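Local coordinates for protein LigF (Sphingobium sp. SYK-6, PDB 4XT0) that cleaves beta-aryl ether bonds of lignin stereospecifically, using glutathione, as a beta-etherase of the glutathione S-transferase superfamily, at residues F168-G172 and F213-Y217. Sequence-based numbering, arbitrary orientation.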
loop_
_atom_site.group_PDB
_atom_site.type_symbol
_atom_site.label_atom_id
_atom_site.label_comp_id
_atom_site.label_asym_id
_atom_site.label_seq_id
_atom_site.Cartn_x
_atom_site.Cartn_y
_atom_site.Cartn_z
ATOM N N PHE A 168 -11.708 -5.758 -14.227
ATOM C CA PHE A 168 -11.144 -5.785 -15.572
ATOM C C PHE A 168 -10.742 -4.389 -16.042
ATOM O O PHE A 168 -9.663 -4.230 -16.611
ATOM C CB PHE A 168 -12.129 -6.414 -16.580
ATOM C CG PHE A 168 -11.893 -7.876 -16.807
ATOM C CD1 PHE A 168 -10.701 -8.315 -17.371
ATOM C CD2 PHE A 168 -12.846 -8.816 -16.446
ATOM C CE1 PHE A 168 -10.461 -9.669 -17.576
ATOM C CE2 PHE A 168 -12.618 -10.176 -16.654
ATOM C CZ PHE A 168 -11.423 -10.601 -17.219
ATOM N N ARG A 169 -11.593 -3.380 -15.816
ATOM C CA ARG A 169 -11.235 -2.009 -16.207
ATOM C C ARG A 169 -9.959 -1.526 -15.526
ATOM O O ARG A 169 -9.141 -0.840 -16.139
ATOM C CB ARG A 169 -12.343 -0.999 -15.896
ATOM C CG ARG A 169 -12.023 0.363 -16.542
ATOM C CD ARG A 169 -12.644 1.577 -15.870
ATOM N NE ARG A 169 -11.841 2.081 -14.768
ATOM C CZ ARG A 169 -12.246 2.045 -13.509
ATOM N NH1 ARG A 169 -13.438 1.537 -13.237
ATOM N NH2 ARG A 169 -11.477 2.510 -12.536
ATOM N N LYS A 170 -9.795 -1.857 -14.251
ATOM C CA LYS A 170 -8.608 -1.431 -13.524
ATOM C C LYS A 170 -7.346 -2.134 -14.043
ATOM O O LYS A 170 -6.257 -1.550 -14.055
ATOM C CB LYS A 170 -8.795 -1.674 -12.027
ATOM C CG LYS A 170 -9.652 -0.608 -11.353
ATOM C CD LYS A 170 -10.725 -1.216 -10.478
ATOM C CE LYS A 170 -10.178 -1.627 -9.135
ATOM N NZ LYS A 170 -11.213 -2.266 -8.276
ATOM N N VAL A 171 -7.493 -3.380 -14.488
ATOM C CA VAL A 171 -6.369 -4.067 -15.109
ATOM C C VAL A 171 -5.940 -3.268 -16.342
ATOM O O VAL A 171 -4.750 -3.042 -16.561
ATOM C CB VAL A 171 -6.709 -5.535 -15.507
ATOM C CG1 VAL A 171 -5.558 -6.159 -16.280
ATOM C CG2 VAL A 171 -7.012 -6.369 -14.274
ATOM N N GLY A 172 -6.917 -2.828 -17.129
ATOM C CA GLY A 172 -6.639 -2.012 -18.293
ATOM C C GLY A 172 -5.902 -0.744 -17.914
ATOM O O GLY A 172 -4.895 -0.407 -18.532
ATOM N N PHE A 213 -6.513 -14.706 -20.139
ATOM C CA PHE A 213 -7.527 -13.776 -19.656
ATOM C C PHE A 213 -7.324 -12.375 -20.248
ATOM O O PHE A 213 -8.281 -11.689 -20.596
ATOM C CB PHE A 213 -7.497 -13.672 -18.122
ATOM C CG PHE A 213 -7.671 -14.989 -17.387
ATOM C CD1 PHE A 213 -8.236 -16.099 -18.002
ATOM C CD2 PHE A 213 -7.258 -15.103 -16.060
ATOM C CE1 PHE A 213 -8.380 -17.300 -17.306
ATOM C CE2 PHE A 213 -7.403 -16.294 -15.360
ATOM C CZ PHE A 213 -7.966 -17.395 -15.984
ATOM N N PHE A 214 -6.070 -11.952 -20.357
ATOM C CA PHE A 214 -5.772 -10.550 -20.653
ATOM C C PHE A 214 -5.049 -10.336 -21.975
ATOM O O PHE A 214 -4.318 -9.356 -22.133
ATOM C CB PHE A 214 -4.935 -9.949 -19.520
ATOM C CG PHE A 214 -5.455 -10.274 -18.154
ATOM C CD1 PHE A 214 -6.471 -9.517 -17.587
ATOM C CD2 PHE A 214 -4.940 -11.340 -17.440
ATOM C CE1 PHE A 214 -6.959 -9.818 -16.333
ATOM C CE2 PHE A 214 -5.421 -11.644 -16.177
ATOM C CZ PHE A 214 -6.432 -10.882 -15.625
ATOM N N GLY A 215 -5.257 -11.247 -22.919
ATOM C CA GLY A 215 -4.596 -11.178 -24.209
ATOM C C GLY A 215 -4.931 -9.923 -24.993
ATOM O O GLY A 215 -4.110 -9.425 -25.766
ATOM N N ASP A 216 -6.140 -9.410 -24.800
ATOM C CA ASP A 216 -6.544 -8.177 -25.461
ATOM C C ASP A 216 -5.904 -6.940 -24.826
ATOM O O ASP A 216 -5.829 -5.881 -25.449
ATOM C CB ASP A 216 -8.063 -8.050 -25.448
ATOM C CG ASP A 216 -8.729 -8.956 -26.469
ATOM O OD1 ASP A 216 -8.064 -9.318 -27.464
ATOM O OD2 ASP A 216 -9.911 -9.310 -26.272
ATOM N N TYR A 217 -5.436 -7.073 -23.591
ATOM C CA TYR A 217 -4.812 -5.944 -22.910
ATOM C C TYR A 217 -3.304 -5.931 -23.140
ATOM O O TYR A 217 -2.715 -4.879 -23.394
ATOM C CB TYR A 217 -5.111 -5.979 -21.405
ATOM C CG TYR A 217 -6.573 -5.809 -21.046
ATOM C CD1 TYR A 217 -7.424 -6.909 -20.976
ATOM C CD2 TYR A 217 -7.103 -4.555 -20.769
ATOM C CE1 TYR A 217 -8.759 -6.764 -20.644
ATOM C CE2 TYR A 217 -8.436 -4.398 -20.430
ATOM C CZ TYR A 217 -9.263 -5.508 -20.371
ATOM O OH TYR A 217 -10.597 -5.372 -20.042
#
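Y217 lays its ring along one turn of helix 161-182, reaching from G172 back to F168. At the near end of the ring CD2 of Y217 lies 3.6 Å from CA of G172, and it is here that the CA atoms of the two segments come closest, 6.3 Å between those of G172 and Y217. G172 has no side chain to hold the ring off; a CB at this position would sit only 3.1 Å from CE2 of Y217, a tight fit. The far end of the tyrosine meets F168: its OH is 3.9 Å from CB of F168, and CD1 of F168 approaches CE1 of Y217 to 4.1 Å. O of F168 accepts the helical bond from N of G172 at 3.1 Å; OH of Y217 stays 3.7 Å from the same O and is not hydrogen-bonded to it.

F214 fills the neighbouring space. Its CE1 is 3.7 Å from CE1 of F168, the two rings inclined at 53° with centroids 5.9 Å apart, and its CD1 is 3.7 Å from CG1 of V171. Between F214 and Y217 the chain makes a tight turn, with N of Y217 hydrogen-bonded to O of F214 at 2.9 Å. No hydrogen bond crosses between the segments, so packing alone joins them. Helix 93-121 also packs here, with C113 against V171 and I117 against F214, while on a different side of helix 161-182, R169, whose CB points away from the loop, forms a salt bridge to E147 of the second subunit. This is hydrophobic packing within the all-helical C-terminal domain of the GST fold, where the link between helices 195-204 and 224-235 folds back onto helix 161-182.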